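Local coordinates for protein putative kinase (Chloroflexus aurantiacus, PDB 2RHM) that is of unknown function but is probably a P-loop kinase that binds a nucleoside triphosphate and transfers a phosphate group, at residues I8-H13 against Q23-G28; M65-A70 against Q96-I101. All blocks are in the same frame, centred on the assembly; numbering follows the deposited sequence.

Interaction 1: I8-H13 against Q23-G28; sequences IIVTGH and QALATG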
loop_
_atom_site.group_PDB
_atom_site.type_symbol
_atom_site.label_atom_id
_atom_site.label_comp_id
_atom_site.label_asym_id
_atom_site.label_seq_id
_atom_site.Cartn_x
_atom_site.Cartn_y
_atom_site.Cartn_z
ATOM N N ILE B 8 14.589 2.232 0.755
ATOM C CA ILE B 8 15.190 3.119 -0.226
ATOM C C ILE B 8 14.267 4.301 -0.403
ATOM O O ILE B 8 13.146 4.145 -0.875
ATOM C CB ILE B 8 15.440 2.386 -1.572
ATOM C CG1 ILE B 8 16.370 1.179 -1.331
ATOM C CG2 ILE B 8 16.019 3.344 -2.595
ATOM C CD1 ILE B 8 16.212 0.111 -2.359
ATOM N N ILE B 9 14.751 5.473 0.008
ATOM C CA ILE B 9 13.984 6.690 -0.044
ATOM C C ILE B 9 14.422 7.498 -1.254
ATOM O O ILE B 9 15.587 7.863 -1.376
ATOM C CB ILE B 9 14.176 7.534 1.241
ATOM C CG1 ILE B 9 13.683 6.759 2.472
ATOM C CG2 ILE B 9 13.490 8.905 1.126
ATOM C CD1 ILE B 9 14.799 6.035 3.211
ATOM N N VAL B 10 13.484 7.734 -2.156
ATOM C CA VAL B 10 13.727 8.594 -3.306
ATOM C C VAL B 10 12.964 9.882 -3.133
ATOM O O VAL B 10 11.733 9.889 -3.076
ATOM C CB VAL B 10 13.347 7.933 -4.638
ATOM C CG1 VAL B 10 13.751 8.817 -5.791
ATOM C CG2 VAL B 10 14.016 6.575 -4.767
ATOM N N THR B 11 13.719 10.977 -3.026
ATOM C CA THR B 11 13.133 12.282 -2.764
ATOM C C THR B 11 13.543 13.291 -3.833
ATOM O O THR B 11 14.366 13.007 -4.682
ATOM C CB THR B 11 13.490 12.780 -1.359
ATOM O OG1 THR B 11 12.653 13.900 -1.021
ATOM C CG2 THR B 11 14.954 13.139 -1.281
ATOM N N GLY B 12 12.914 14.455 -3.808
ATOM C CA GLY B 12 13.177 15.500 -4.770
ATOM C C GLY B 12 11.978 16.383 -4.855
ATOM O O GLY B 12 10.861 15.958 -4.528
ATOM N N HIS B 13 12.184 17.608 -5.312
ATOM C CA HIS B 13 11.047 18.456 -5.621
ATOM C C HIS B 13 10.244 17.879 -6.815
ATOM O O HIS B 13 10.736 17.049 -7.565
ATOM C CB HIS B 13 11.504 19.876 -5.919
ATOM C CG HIS B 13 11.896 20.646 -4.706
ATOM N ND1 HIS B 13 11.093 20.730 -3.590
ATOM C CD2 HIS B 13 12.991 21.398 -4.444
ATOM C CE1 HIS B 13 11.677 21.508 -2.694
ATOM N NE2 HIS B 13 12.828 21.930 -3.189
ATOM N N GLN B 23 11.008 4.288 -10.399
ATOM C CA GLN B 23 10.472 3.186 -11.199
ATOM C C GLN B 23 11.596 2.307 -11.787
ATOM O O GLN B 23 11.490 1.066 -11.832
ATOM C CB GLN B 23 9.530 3.735 -12.270
ATOM C CG GLN B 23 8.222 4.323 -11.681
ATOM C CD GLN B 23 7.314 4.996 -12.721
ATOM O OE1 GLN B 23 7.726 5.278 -13.851
ATOM N NE2 GLN B 23 6.073 5.269 -12.323
ATOM N N ALA B 24 12.667 2.950 -12.243
ATOM C CA ALA B 24 13.860 2.257 -12.718
ATOM C C ALA B 24 14.525 1.429 -11.610
ATOM O O ALA B 24 15.070 0.355 -11.877
ATOM C CB ALA B 24 14.878 3.265 -13.272
ATOM N N LEU B 25 14.499 1.945 -10.389
ATOM C CA LEU B 25 15.017 1.221 -9.238
ATOM C C LEU B 25 14.133 0.018 -8.927
ATOM O O LEU B 25 14.631 -1.055 -8.610
ATOM C CB LEU B 25 15.104 2.118 -7.993
ATOM C CG LEU B 25 16.265 3.090 -7.866
ATOM C CD1 LEU B 25 16.112 3.832 -6.576
ATOM C CD2 LEU B 25 17.595 2.376 -7.894
ATOM N N ALA B 26 12.821 0.190 -9.032
ATOM C CA ALA B 26 11.914 -0.897 -8.720
ATOM C C ALA B 26 12.149 -2.036 -9.709
ATOM O O ALA B 26 12.208 -3.200 -9.315
ATOM C CB ALA B 26 10.494 -0.440 -8.779
ATOM N N THR B 27 12.305 -1.689 -10.987
ATOM C CA THR B 27 12.554 -2.684 -12.041
ATOM C C THR B 27 13.949 -3.294 -11.929
ATOM O O THR B 27 14.126 -4.505 -12.107
ATOM C CB THR B 27 12.391 -2.027 -13.441
ATOM O OG1 THR B 27 11.073 -1.492 -13.555
ATOM C CG2 THR B 27 12.613 -3.010 -14.531
ATOM N N GLY B 28 14.930 -2.455 -11.625
ATOM C CA GLY B 28 16.323 -2.878 -11.514
ATOM C C GLY B 28 16.676 -3.699 -10.288
ATOM O O GLY B 28 17.586 -4.533 -10.345
#

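Interaction 2: M65-A70 against Q96-I101; sequences MLYHTA and QNLHTI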
loop_
_atom_site.group_PDB
_atom_site.type_symbol
_atom_site.label_atom_id
_atom_site.label_comp_id
_atom_site.label_asym_id
_atom_site.label_seq_id
_atom_site.Cartn_x
_atom_site.Cartn_y
_atom_site.Cartn_z
HETATM N N MSE B 65 -0.953 6.552 4.086
HETATM C CA MSE B 65 -1.034 5.219 3.478
HETATM C C MSE B 65 0.355 4.676 3.168
HETATM O O MSE B 65 0.611 3.470 3.267
HETATM C CB MSE B 65 -1.859 5.264 2.181
HETATM C CG MSE B 65 -3.331 5.068 2.364
HETATM SE SE MSE B 65 -3.723 3.358 3.198
HETATM C CE MSE B 65 -2.871 2.176 2.044
ATOM N N LEU B 66 1.245 5.567 2.754
ATOM C CA LEU B 66 2.610 5.192 2.404
ATOM C C LEU B 66 3.311 4.565 3.627
ATOM O O LEU B 66 3.885 3.482 3.543
ATOM C CB LEU B 66 3.376 6.437 1.936
ATOM C CG LEU B 66 4.110 6.331 0.597
ATOM C CD1 LEU B 66 3.154 5.972 -0.470
ATOM C CD2 LEU B 66 4.777 7.655 0.274
ATOM N N TYR B 67 3.254 5.247 4.762
ATOM C CA TYR B 67 3.858 4.745 5.997
ATOM C C TYR B 67 3.170 3.479 6.538
ATOM O O TYR B 67 3.831 2.588 7.056
ATOM C CB TYR B 67 3.885 5.825 7.068
ATOM C CG TYR B 67 4.959 6.855 6.828
ATOM C CD1 TYR B 67 6.286 6.585 7.116
ATOM C CD2 TYR B 67 4.657 8.075 6.264
ATOM C CE1 TYR B 67 7.286 7.517 6.873
ATOM C CE2 TYR B 67 5.652 9.025 6.038
ATOM C CZ TYR B 67 6.955 8.746 6.336
ATOM O OH TYR B 67 7.922 9.716 6.087
ATOM N N HIS B 68 1.851 3.401 6.383
ATOM C CA HIS B 68 1.087 2.225 6.834
ATOM C C HIS B 68 1.507 0.977 6.045
ATOM O O HIS B 68 1.778 -0.093 6.602
ATOM C CB HIS B 68 -0.423 2.464 6.653
ATOM C CG HIS B 68 -1.253 1.231 6.862
ATOM N ND1 HIS B 68 -1.574 0.758 8.115
ATOM C CD2 HIS B 68 -1.812 0.367 5.977
ATOM C CE1 HIS B 68 -2.292 -0.344 7.997
ATOM N NE2 HIS B 68 -2.467 -0.596 6.709
ATOM N N THR B 69 1.581 1.142 4.733
ATOM C CA THR B 69 1.894 0.028 3.841
ATOM C C THR B 69 3.370 -0.344 4.002
ATOM O O THR B 69 3.744 -1.530 4.025
ATOM C CB THR B 69 1.533 0.397 2.397
ATOM O OG1 THR B 69 0.115 0.616 2.317
ATOM C CG2 THR B 69 1.886 -0.719 1.463
ATOM N N ALA B 70 4.215 0.655 4.139
ATOM C CA ALA B 70 5.656 0.397 4.358
ATOM C C ALA B 70 5.924 -0.464 5.576
ATOM O O ALA B 70 6.818 -1.310 5.570
ATOM C CB ALA B 70 6.420 1.689 4.490
ATOM N N GLN B 96 11.264 8.031 11.897
ATOM C CA GLN B 96 11.641 7.505 13.203
ATOM C C GLN B 96 10.582 6.593 13.789
ATOM O O GLN B 96 10.889 5.535 14.329
ATOM C CB GLN B 96 11.935 8.659 14.151
ATOM C CG GLN B 96 13.284 9.255 13.855
ATOM C CD GLN B 96 13.477 10.641 14.428
ATOM O OE1 GLN B 96 12.651 11.137 15.194
ATOM N NE2 GLN B 96 14.562 11.285 14.027
ATOM N N ASN B 97 9.335 7.016 13.688
ATOM C CA ASN B 97 8.207 6.232 14.169
ATOM C C ASN B 97 8.064 4.923 13.404
ATOM O O ASN B 97 7.771 3.890 13.995
ATOM C CB ASN B 97 6.931 7.064 14.111
ATOM C CG ASN B 97 6.925 8.178 15.146
ATOM O OD1 ASN B 97 7.711 8.160 16.083
ATOM N ND2 ASN B 97 6.047 9.158 14.964
ATOM N N LEU B 98 8.284 4.971 12.093
ATOM C CA LEU B 98 8.293 3.772 11.273
ATOM C C LEU B 98 9.374 2.807 11.741
ATOM O O LEU B 98 9.096 1.616 11.945
ATOM C CB LEU B 98 8.530 4.120 9.796
ATOM C CG LEU B 98 8.561 2.931 8.818
ATOM C CD1 LEU B 98 7.254 2.123 8.805
ATOM C CD2 LEU B 98 8.864 3.404 7.431
ATOM N N HIS B 99 10.591 3.330 11.960
ATOM C CA HIS B 99 11.734 2.514 12.362
ATOM C C HIS B 99 11.492 1.767 13.683
ATOM O O HIS B 99 11.924 0.626 13.831
ATOM C CB HIS B 99 13.018 3.356 12.455
ATOM C CG HIS B 99 14.264 2.534 12.545
ATOM N ND1 HIS B 99 14.734 2.009 13.735
ATOM C CD2 HIS B 99 15.146 2.149 11.596
ATOM C CE1 HIS B 99 15.852 1.349 13.512
ATOM N NE2 HIS B 99 16.122 1.411 12.222
ATOM N N THR B 100 10.823 2.422 14.633
ATOM C CA THR B 100 10.464 1.820 15.908
ATOM C C THR B 100 9.596 0.566 15.760
ATOM O O THR B 100 9.769 -0.399 16.503
ATOM C CB THR B 100 9.726 2.863 16.784
ATOM O OG1 THR B 100 10.620 3.945 17.048
ATOM C CG2 THR B 100 9.265 2.276 18.084
ATOM N N ILE B 101 8.678 0.552 14.800
ATOM C CA ILE B 101 7.809 -0.621 14.617
ATOM C C ILE B 101 8.248 -1.567 13.490
ATOM O O ILE B 101 7.802 -2.714 13.415
ATOM C CB ILE B 101 6.334 -0.193 14.398
ATOM C CG1 ILE B 101 6.151 0.614 13.108
ATOM C CG2 ILE B 101 5.838 0.585 15.624
ATOM C CD1 ILE B 101 4.706 0.698 12.675
#

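Interaction 1: I8-H13 against Q23-G28
Leu25 extends from helix 18-29 toward the sheet and rests one methyl, CD1, against the CG2 methyls of both Ile8 and Val10 on strand 6-12. This is the first beta-alpha unit of a P-loop NTPase fold: the central strand of a parallel sheet, the turn after it, and the helix that packs back over the sheet. The turn carries a pattern consistent with a Walker A motif, to which Gly12 would belong.

Ile8 and Val10 alternate with Ile9 along the strand, which places their side chains on the face that the helix covers while Ile9 is directed to the other face, where it packs on Phe86 and Leu158. CD1 of Leu25 lies 4.0 Å from CG2 of Ile8 and 3.9 Å from CG2 of Val10, nearly the same distance from both, and each strand side chain meets the leucine at a slant. Branching at CB fits the extended backbone of a strand and also gives a methyl near the sheet surface, whereas leucine branches one carbon farther out and can span from a helix to a sheet. Its outer torsion is extended (chi2 -180°), which carries CD1 away from the helix backbone.

Leu25 also packs on Ile109 of the neighbouring strand and on Val179 and Val182 of helix 175-187, and Val182 touches Ile8 as well. The contact thus belongs to the hydrophobic layer on one side of the sheet. The two strand methyls are presented differently: in Ile8 CG2 stands opposite the backbone N, but in Val10 it stands beside the N, with CG1 in the opposite position (chi1 -174°).

Interaction 2: M65-A70 against Q96-I101
Between segments 65-70 and 96-101, of helices 52-75 and 88-101, the nearest CA atoms are those of Tyr67 and Leu98, 7.0 Å apart, near enough for a side chain of one helix to touch the backbone of the other. Leu98 does most of the touching. Its CG lies opposite the backbone N (chi1 -180°), and its two methyls diverge onto different targets. CD2 sits at the edge of the Tyr67 ring, close to the ring plane, 4.1 Å from CD1 of the tyrosine, and it also approaches CB of Ala70 at 4.2 Å. The other methyl, CD1, rests 3.9 Å from the carbonyl O of Tyr67, a plain van der Waals contact.

Ala70, nearly one helical turn beyond Tyr67, suits its place because its single methyl faces helix 88-101 without holding the backbones apart. Leu98 also packs on Ala71 and Leu74, farther along helix 52-75. The Tyr67 ring packs on Arg94 and Met95, and its hydroxyl is hydrogen-bonded to Asp91. Away from this interface, Thr69 turns its OG1 back to the carbonyl O of Met65, a selenomethionine, at 3.0 Å. That oxygen also accepts Thr69 N, and the two donors reach it from opposite faces of the carbonyl plane. The threonine thereby satisfies its hydroxyl within its own helix, near where it meets Thr69 of the second subunit.

Because the two segments touch by van der Waals contact alone, their fit depends on shape; directional bonds lie beside it, Tyr67 OH to Asp91 and Gln75 NE2 to Ile101 O, and the former should help hold the ring against Leu98.

Both contacts are buried, but interaction 1 lies in the core beside the sheet and joins the central strand to a helix, whereas interaction 2 lies between two outer helices; they have no secondary-structure element in common. Their centres are 18 Å apart and their nearest atoms about 7 Å apart, without touching. Both are small contacts built round one leucine, yet the surroundings differ. Interaction 1 has three buried aliphatic residues and no other subunit against its segments. Interaction 2 brings in Tyr67, partly exposed and with a polar end, and its 65-70 segment also meets the second subunit, where His68 packs its ring against Phe39 of that neighbouring chain.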